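Local coordinates for outer membrane protein YopM (PDB 1JL5) that probably alters host cell physiology to promote bacterial survival in host tissues, as a leucine-rich-repeat effector of the plague bacterium that assembles into a hollow tetrameric cylinder, at residues I200-D203 with N204-L207; L230-L233 with Q234-P237; L302-S305 with S306-I309; L362-E365 with Y366-L369. All blocks are in the same frame, centred on the assembly; numbering follows the deposited sequence.

Contacts 1 to 4 follow one another along the chain and sample four turns of the leucine-rich-repeat solenoid: LRR 7, 8, 12 and 15. Contacts 1, 3 and 4 are equivalent places, each just after a short parallel strand (199-201, 301-303, 361-363), where an asparagine side chain turns back to the carbonyl of the residue three before it. Contact 2 lies on the return path between strands 219-221 and 241-243. Centres of contacts 1 and 3 are about 24 Å apart, those of 3 and 4 about 15 Å, and those of 1 and 4 about 35 Å. Contact 3 alone binds calcium directly, between two subunits of the tetramer.

Contact 1 (I200-D203 with N204-L207); sequences IYAD and NNSL
The backbone of 200-207 leaves strand 199-201, turns sharply at N204, whose phi and psi are both positive, and comes back so that N205 and L207 face A202. Within this turn N205 ND2 donates to A202 O at 2.7 Å, with an N-H...O angle of 178°. The oxygen lies in the plane of the N205 amide, yet the donor stands well above the plane of the A202 carbonyl instead of on a lone pair. With CG anti to its own carbonyl carbon (chi1 -82°), N205 swings its amide into the turn. Deeper in, methyl CD1 of L207 packs on CB of A202 at 3.6 Å, one apolar contact beside the polar one. At the outer corner the D203 and N204 side chains cross at a slant: N204 ND2 reaches D203 OD2 at 2.7 Å from the anti side, somewhat tilted out of the carboxylate plane, which stands 79° from that of the amide. The N205 amide also serves the preceding repeat, ND2 binding A180 O and OD1 binding L185 N, while N225 of the next repeat donates to A202 O. S206 OG is hydrogen-bonded to H348 of a second subunit. Buried N205 has both ends of its amide engaged, which fixes its rotation and ties successive turns of the solenoid, while at the more exposed corner the D203 carboxylate takes up an N-H of N204.

Contact 2 (L230-L233 with Q234-P237); sequences LPEL and QNLP
E232 and Q234 meet at the surface of the return loop of LRR 8, where Q234 NE2 donates to E232 OE2 at 2.7 Å. The carboxylate oxygen uses its anti lone pair, the N-H...O angle is 147°, and the two flat groups are turned 61° apart. E232 gets there with CG anti to its backbone N (chi1 -179°) and an extended chain. ND2 of N235 comes to the same carboxylate, 3.1 Å from OE1 of E232. Beneath these side chains the backbone makes a type I beta turn from L233 to L236, closed by L236 N donating to L233 O at 2.9 Å. The N-H of N235 is satisfied by a water at 2.9 Å, which in turn gives a weak bond to E232 O and so links E232, just before the turn, to N235 within it. On the buried side L233 CD2 lies 4.1 Å from L236 CD1; L233 also packs on I242 of strand 241-243, and L236 on L213 of the preceding repeat. The N-H of Q234 therefore probably eases the negative charge of the outer carboxylate, while the leucines anchor the turn to the hydrophobic interior.

Contact 3 (L302-S305 with S306-I309); sequences LNAS and SNEI. With CA (calcium ion), chain C.
The turn that follows strand 301-303 in LRR 12 forms one side of an intersubunit calcium site. Inside the turn N307 ND2 bonds A304 O at 2.8 Å, nearly straight at 177°, with the oxygen in the plane of the amide but the donor well above the carbonyl plane. The same N307 amide is held from the preceding repeat, ND2 also by V284 O and OD1 by F289 N, and N327 of the next repeat donates to A304 O. Before the corner N303 OD1 accepts two bonds, from S305 N in an Asx turn and from S305 OG at 2.6 Å, the latter on a lone pair. S305 OG lies between its backbone N and carbonyl carbon (chi1 62°), which brings it to N303, and a water joins it to S306 OG, itself bonded to N326. Beyond the corner the calcium ion takes N307 O and E308 OE1, each at 2.3 Å, with four waters and D266 of the second subunit, while E308 OE2 forms a salt bridge with K328. One of these waters, at a long 2.8 Å from the calcium, also donates to S306 O. N307 thus works in two ways: its buried amide fixes the turn, and its carbonyl oxygen is left directed at the metal. Carboxylates from two subunits share the cation, which would offset the repulsion between them and help join the subunits.

Contact 4 (L362-E365 with Y366-L369); sequences LHVE and YNPL
V364, N367 and L369 fill the buried side of this turn. N367 ND2 donates to V364 O at 2.9 Å with an angle of 172°; the oxygen lies in the plane of the amide, while the donor stands above the carbonyl plane, off the lone pairs. Methyl CG1 of V364, anti to its backbone N (chi1 178°), projects into the turn, where it comes within 3.1 Å of N367 ND2 and 3.7 Å of L369 CD2. Both of these side chains cross V364 at about a right angle, so the branched valine is hemmed in by an amide and an isobutyl group. N367 is held from the preceding repeat as well: ND2 also bonds A344 O, and OD1 accepts from L349 N.

The other side is more open. Y366 is exposed; its CD2 lies 3.6 Å from CB of E365, and the ring passes obliquely by the E365 carbonyl carbon. That ring stacks on F346 of the preceding repeat. The E365 side chain runs off to a salt bridge with R383 of strand 381-385, so its charge is probably offset by that arginine. Positive phi and psi at Y366 mark the corner between the two sides. Such an asparagine, its amide buried just after the strand and bonded to the backbone of its own and the adjacent turn, is characteristic of the leucine-rich-repeat solenoid.

Contact 1 (I200-D203 with N204-L207)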
loop_
_atom_site.group_PDB
_atom_site.type_symbol
_atom_site.label_atom_id
_atom_site.label_comp_id
_atom_site.label_asym_id
_atom_site.label_seq_id
_atom_site.Cartn_x
_atom_site.Cartn_y
_atom_site.Cartn_z
ATOM N N ILE A 200 -13.973 -5.290 28.035
ATOM C CA ILE A 200 -14.873 -4.315 27.464
ATOM C C ILE A 200 -14.294 -3.843 26.150
ATOM O O ILE A 200 -13.154 -3.386 26.087
ATOM C CB ILE A 200 -15.025 -3.061 28.340
ATOM C CG1 ILE A 200 -15.616 -3.425 29.698
ATOM C CG2 ILE A 200 -15.904 -2.038 27.620
ATOM C CD1 ILE A 200 -15.618 -2.259 30.661
ATOM N N TYR A 201 -15.080 -3.980 25.098
ATOM C CA TYR A 201 -14.681 -3.499 23.794
ATOM C C TYR A 201 -15.744 -2.466 23.525
ATOM O O TYR A 201 -16.928 -2.786 23.425
ATOM C CB TYR A 201 -14.719 -4.613 22.752
ATOM C CG TYR A 201 -13.667 -5.661 22.987
ATOM C CD1 TYR A 201 -13.823 -6.618 23.986
ATOM C CD2 TYR A 201 -12.496 -5.678 22.235
ATOM C CE1 TYR A 201 -12.837 -7.564 24.233
ATOM C CE2 TYR A 201 -11.503 -6.621 22.474
ATOM C CZ TYR A 201 -11.683 -7.560 23.475
ATOM O OH TYR A 201 -10.711 -8.498 23.721
ATOM N N ALA A 202 -15.323 -1.212 23.468
ATOM C CA ALA A 202 -16.240 -0.118 23.231
ATOM C C ALA A 202 -15.538 0.848 22.298
ATOM O O ALA A 202 -15.863 2.025 22.234
ATOM C CB ALA A 202 -16.591 0.561 24.543
ATOM N N ASP A 203 -14.553 0.332 21.583
ATOM C CA ASP A 203 -13.814 1.140 20.633
ATOM C C ASP A 203 -14.774 1.566 19.539
ATOM O O ASP A 203 -15.866 1.010 19.401
ATOM C CB ASP A 203 -12.703 0.317 20.001
ATOM C CG ASP A 203 -13.229 -0.951 19.367
ATOM O OD1 ASP A 203 -13.730 -1.818 20.114
ATOM O OD2 ASP A 203 -13.160 -1.075 18.130
ATOM N N ASN A 204 -14.362 2.554 18.758
ATOM C CA ASN A 204 -15.173 3.018 17.653
ATOM C C ASN A 204 -16.594 3.351 18.042
ATOM O O ASN A 204 -17.553 2.816 17.499
ATOM C CB ASN A 204 -15.160 1.969 16.557
ATOM C CG ASN A 204 -13.819 1.874 15.895
ATOM O OD1 ASN A 204 -13.472 2.717 15.076
ATOM N ND2 ASN A 204 -13.038 0.863 16.263
ATOM N N ASN A 205 -16.704 4.242 19.008
ATOM C CA ASN A 205 -17.978 4.725 19.476
ATOM C C ASN A 205 -17.713 6.195 19.642
ATOM O O ASN A 205 -16.717 6.685 19.142
ATOM C CB ASN A 205 -18.338 4.057 20.793
ATOM C CG ASN A 205 -18.946 2.700 20.581
ATOM O OD1 ASN A 205 -20.023 2.595 20.002
ATOM N ND2 ASN A 205 -18.258 1.652 21.024
ATOM N N SER A 206 -18.591 6.909 20.320
ATOM C CA SER A 206 -18.345 8.324 20.516
ATOM C C SER A 206 -18.296 8.590 21.995
ATOM O O SER A 206 -18.848 9.566 22.491
ATOM C CB SER A 206 -19.431 9.152 19.837
ATOM O OG SER A 206 -19.283 9.049 18.430
ATOM N N LEU A 207 -17.626 7.693 22.703
ATOM C CA LEU A 207 -17.492 7.833 24.139
ATOM C C LEU A 207 -16.550 8.994 24.414
ATOM O O LEU A 207 -15.457 9.064 23.856
ATOM C CB LEU A 207 -16.922 6.550 24.737
ATOM C CG LEU A 207 -17.748 5.288 24.488
ATOM C CD1 LEU A 207 -17.042 4.091 25.106
ATOM C CD2 LEU A 207 -19.143 5.460 25.085
#

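Contact 2 (L230-L233 with Q234-P237)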
loop_
_atom_site.group_PDB
_atom_site.type_symbol
_atom_site.label_atom_id
_atom_site.label_comp_id
_atom_site.label_asym_id
_atom_site.label_seq_id
_atom_site.Cartn_x
_atom_site.Cartn_y
_atom_site.Cartn_z
ATOM N N LEU A 230 -9.061 8.849 30.351
ATOM C CA LEU A 230 -9.412 7.497 30.717
ATOM C C LEU A 230 -9.858 7.584 32.163
ATOM O O LEU A 230 -9.448 8.483 32.887
ATOM C CB LEU A 230 -8.191 6.588 30.596
ATOM C CG LEU A 230 -7.704 6.347 29.168
ATOM C CD1 LEU A 230 -6.510 5.398 29.179
ATOM C CD2 LEU A 230 -8.845 5.761 28.348
ATOM N N PRO A 231 -10.731 6.672 32.601
ATOM C CA PRO A 231 -11.144 6.765 33.999
ATOM C C PRO A 231 -9.965 6.313 34.847
ATOM O O PRO A 231 -8.921 5.929 34.312
ATOM C CB PRO A 231 -12.310 5.794 34.073
ATOM C CG PRO A 231 -11.897 4.732 33.103
ATOM C CD PRO A 231 -11.380 5.535 31.930
ATOM N N GLU A 232 -10.114 6.364 36.161
ATOM C CA GLU A 232 -9.030 5.928 37.011
ATOM C C GLU A 232 -8.741 4.477 36.674
ATOM O O GLU A 232 -9.653 3.665 36.566
ATOM C CB GLU A 232 -9.406 6.067 38.475
ATOM C CG GLU A 232 -8.289 5.641 39.395
ATOM C CD GLU A 232 -8.447 6.211 40.772
ATOM O OE1 GLU A 232 -9.583 6.175 41.293
ATOM O OE2 GLU A 232 -7.437 6.688 41.330
ATOM N N LEU A 233 -7.467 4.154 36.513
ATOM C CA LEU A 233 -7.064 2.808 36.140
ATOM C C LEU A 233 -6.191 2.111 37.162
ATOM O O LEU A 233 -6.132 0.885 37.199
ATOM C CB LEU A 233 -6.278 2.865 34.834
ATOM C CG LEU A 233 -6.920 3.603 33.663
ATOM C CD1 LEU A 233 -5.878 3.822 32.562
ATOM C CD2 LEU A 233 -8.104 2.802 33.158
ATOM N N GLN A 234 -5.501 2.896 37.980
ATOM C CA GLN A 234 -4.575 2.337 38.943
ATOM C C GLN A 234 -5.170 1.365 39.938
ATOM O O GLN A 234 -4.456 0.535 40.492
ATOM C CB GLN A 234 -3.851 3.457 39.675
ATOM C CG GLN A 234 -4.707 4.233 40.631
ATOM C CD GLN A 234 -4.000 5.470 41.100
ATOM O OE1 GLN A 234 -2.820 5.423 41.439
ATOM N NE2 GLN A 234 -4.710 6.590 41.121
ATOM N N ASN A 235 -6.473 1.454 40.163
ATOM C CA ASN A 235 -7.113 0.558 41.108
ATOM C C ASN A 235 -7.716 -0.641 40.414
ATOM O O ASN A 235 -8.579 -1.320 40.963
ATOM C CB ASN A 235 -8.171 1.314 41.898
ATOM C CG ASN A 235 -7.588 2.490 42.633
ATOM O OD1 ASN A 235 -6.525 2.377 43.239
ATOM N ND2 ASN A 235 -8.272 3.630 42.584
ATOM N N LEU A 236 -7.252 -0.895 39.196
ATOM C CA LEU A 236 -7.726 -2.031 38.421
ATOM C C LEU A 236 -6.552 -2.989 38.349
ATOM O O LEU A 236 -5.783 -2.989 37.394
ATOM C CB LEU A 236 -8.160 -1.568 37.032
ATOM C CG LEU A 236 -9.218 -0.463 37.123
ATOM C CD1 LEU A 236 -9.603 0.017 35.729
ATOM C CD2 LEU A 236 -10.432 -0.994 37.872
ATOM N N PRO A 237 -6.400 -3.823 39.384
ATOM C CA PRO A 237 -5.318 -4.801 39.482
ATOM C C PRO A 237 -5.322 -5.870 38.410
ATOM O O PRO A 237 -4.299 -6.484 38.143
ATOM C CB PRO A 237 -5.514 -5.385 40.881
ATOM C CG PRO A 237 -6.989 -5.380 41.019
ATOM C CD PRO A 237 -7.358 -4.001 40.490
HETATM O O HOH W 1 -8.973 2.356 39.021
#

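Contact 3 (L302-S305 with S306-I309)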
loop_
_atom_site.group_PDB
_atom_site.type_symbol
_atom_site.label_atom_id
_atom_site.label_comp_id
_atom_site.label_asym_id
_atom_site.label_seq_id
_atom_site.Cartn_x
_atom_site.Cartn_y
_atom_site.Cartn_z
ATOM N N LEU A 302 7.153 -2.355 21.335
ATOM C CA LEU A 302 7.050 -0.938 21.486
ATOM C C LEU A 302 6.793 -0.359 20.120
ATOM O O LEU A 302 7.574 -0.546 19.185
ATOM C CB LEU A 302 8.326 -0.331 22.053
ATOM C CG LEU A 302 8.280 1.204 21.991
ATOM C CD1 LEU A 302 7.076 1.721 22.768
ATOM C CD2 LEU A 302 9.560 1.790 22.548
ATOM N N ASN A 303 5.657 0.300 19.996
ATOM C CA ASN A 303 5.348 0.970 18.761
ATOM C C ASN A 303 5.248 2.416 19.209
ATOM O O ASN A 303 4.310 2.792 19.910
ATOM C CB ASN A 303 4.022 0.514 18.180
ATOM C CG ASN A 303 3.781 1.092 16.806
ATOM O OD1 ASN A 303 4.402 2.082 16.426
ATOM N ND2 ASN A 303 2.876 0.483 16.057
ATOM N N ALA A 304 6.249 3.202 18.846
ATOM C CA ALA A 304 6.283 4.615 19.194
ATOM C C ALA A 304 6.436 5.368 17.883
ATOM O O ALA A 304 6.927 6.491 17.839
ATOM C CB ALA A 304 7.466 4.898 20.107
ATOM N N SER A 305 6.019 4.725 16.803
ATOM C CA SER A 305 6.126 5.335 15.493
ATOM C C SER A 305 5.276 6.587 15.400
ATOM O O SER A 305 4.293 6.752 16.125
ATOM C CB SER A 305 5.680 4.347 14.411
ATOM O OG SER A 305 4.324 3.994 14.601
ATOM N N SER A 306 5.675 7.475 14.505
ATOM C CA SER A 306 4.934 8.698 14.261
ATOM C C SER A 306 4.696 9.563 15.477
ATOM O O SER A 306 3.593 10.039 15.726
ATOM C CB SER A 306 3.616 8.361 13.579
ATOM O OG SER A 306 3.902 7.884 12.278
ATOM N N ASN A 307 5.751 9.738 16.247
ATOM C CA ASN A 307 5.710 10.606 17.396
ATOM C C ASN A 307 6.721 11.625 16.957
ATOM O O ASN A 307 6.902 11.834 15.766
ATOM C CB ASN A 307 6.165 9.867 18.648
ATOM C CG ASN A 307 5.014 9.201 19.353
ATOM O OD1 ASN A 307 4.194 9.874 19.967
ATOM N ND2 ASN A 307 4.922 7.879 19.243
ATOM N N GLU A 308 7.381 12.268 17.895
ATOM C CA GLU A 308 8.391 13.228 17.517
ATOM C C GLU A 308 9.600 12.800 18.320
ATOM O O GLU A 308 10.367 13.618 18.812
ATOM C CB GLU A 308 7.947 14.642 17.883
ATOM C CG GLU A 308 8.771 15.700 17.195
ATOM C CD GLU A 308 8.518 15.751 15.704
ATOM O OE1 GLU A 308 7.996 14.765 15.134
ATOM O OE2 GLU A 308 8.848 16.785 15.097
ATOM N N ILE A 309 9.746 11.486 18.451
ATOM C CA ILE A 309 10.835 10.912 19.219
ATOM C C ILE A 309 12.176 11.314 18.654
ATOM O O ILE A 309 12.532 10.945 17.537
ATOM C CB ILE A 309 10.778 9.379 19.235
ATOM C CG1 ILE A 309 9.421 8.904 19.776
ATOM C CG2 ILE A 309 11.919 8.837 20.081
ATOM C CD1 ILE A 309 9.100 9.437 21.122
HETATM CA CA CA C . 6.424 13.392 14.190
HETATM O O HOH W 2 2.457 5.297 12.936
HETATM O O HOH W 3 4.258 13.115 15.958
HETATM O O HOH W 4 7.954 11.975 13.081
HETATM O O HOH W 5 4.808 12.349 12.919
HETATM O O HOH W 6 5.073 15.446 14.587
#

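Contact 4 (L362-E365 with Y366-L369)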
loop_
_atom_site.group_PDB
_atom_site.type_symbol
_atom_site.label_atom_id
_atom_site.label_comp_id
_atom_site.label_asym_id
_atom_site.label_seq_id
_atom_site.Cartn_x
_atom_site.Cartn_y
_atom_site.Cartn_z
ATOM N N LEU A 362 13.857 -6.037 9.771
ATOM C CA LEU A 362 14.543 -4.773 9.815
ATOM C C LEU A 362 13.933 -3.868 8.765
ATOM O O LEU A 362 14.156 -4.053 7.574
ATOM C CB LEU A 362 16.029 -4.944 9.521
ATOM C CG LEU A 362 16.755 -3.602 9.564
ATOM C CD1 LEU A 362 16.683 -3.043 10.975
ATOM C CD2 LEU A 362 18.194 -3.768 9.116
ATOM N N HIS A 363 13.137 -2.910 9.211
ATOM C CA HIS A 363 12.538 -1.942 8.306
ATOM C C HIS A 363 13.087 -0.613 8.753
ATOM O O HIS A 363 12.603 -0.024 9.712
ATOM C CB HIS A 363 11.017 -1.952 8.419
ATOM C CG HIS A 363 10.384 -3.166 7.816
ATOM N ND1 HIS A 363 9.021 -3.365 7.799
ATOM C CD2 HIS A 363 10.931 -4.247 7.214
ATOM C CE1 HIS A 363 8.755 -4.517 7.211
ATOM N NE2 HIS A 363 9.897 -5.071 6.848
ATOM N N VAL A 364 14.133 -0.165 8.072
ATOM C CA VAL A 364 14.774 1.095 8.402
ATOM C C VAL A 364 14.777 1.953 7.152
ATOM O O VAL A 364 15.628 2.820 6.950
ATOM C CB VAL A 364 16.199 0.858 8.912
ATOM C CG1 VAL A 364 16.878 2.181 9.212
ATOM C CG2 VAL A 364 16.138 0.021 10.180
ATOM N N GLU A 365 13.786 1.682 6.319
ATOM C CA GLU A 365 13.562 2.390 5.071
ATOM C C GLU A 365 13.478 3.889 5.344
ATOM O O GLU A 365 12.965 4.317 6.376
ATOM C CB GLU A 365 12.239 1.903 4.473
ATOM C CG GLU A 365 11.500 0.951 5.432
ATOM C CD GLU A 365 10.095 0.612 4.993
ATOM O OE1 GLU A 365 9.911 0.207 3.821
ATOM O OE2 GLU A 365 9.173 0.740 5.825
ATOM N N TYR A 366 14.003 4.684 4.423
ATOM C CA TYR A 366 13.938 6.130 4.547
ATOM C C TYR A 366 14.580 6.687 5.798
ATOM O O TYR A 366 13.924 7.239 6.683
ATOM C CB TYR A 366 12.482 6.570 4.450
ATOM C CG TYR A 366 11.844 6.042 3.189
ATOM C CD1 TYR A 366 12.223 6.534 1.942
ATOM C CD2 TYR A 366 10.903 5.021 3.237
ATOM C CE1 TYR A 366 11.678 6.023 0.773
ATOM C CE2 TYR A 366 10.350 4.500 2.070
ATOM C CZ TYR A 366 10.743 5.008 0.842
ATOM O OH TYR A 366 10.194 4.511 -0.318
ATOM N N ASN A 367 15.887 6.515 5.850
ATOM C CA ASN A 367 16.717 7.013 6.921
ATOM C C ASN A 367 17.956 7.419 6.154
ATOM O O ASN A 367 18.345 6.740 5.202
ATOM C CB ASN A 367 17.045 5.905 7.919
ATOM C CG ASN A 367 16.051 5.834 9.052
ATOM O OD1 ASN A 367 16.032 6.698 9.924
ATOM N ND2 ASN A 367 15.215 4.808 9.046
ATOM N N PRO A 368 18.565 8.554 6.517
ATOM C CA PRO A 368 19.772 8.990 5.815
ATOM C C PRO A 368 20.930 8.103 6.247
ATOM O O PRO A 368 21.946 8.581 6.735
ATOM C CB PRO A 368 19.932 10.427 6.283
ATOM C CG PRO A 368 19.429 10.365 7.684
ATOM C CD PRO A 368 18.169 9.538 7.538
ATOM N N LEU A 369 20.740 6.801 6.087
ATOM C CA LEU A 369 21.744 5.817 6.449
ATOM C C LEU A 369 22.996 5.995 5.604
ATOM O O LEU A 369 22.935 5.946 4.378
ATOM C CB LEU A 369 21.178 4.408 6.241
ATOM C CG LEU A 369 20.691 3.611 7.455
ATOM C CD1 LEU A 369 19.988 4.499 8.454
ATOM C CD2 LEU A 369 19.782 2.500 6.970
#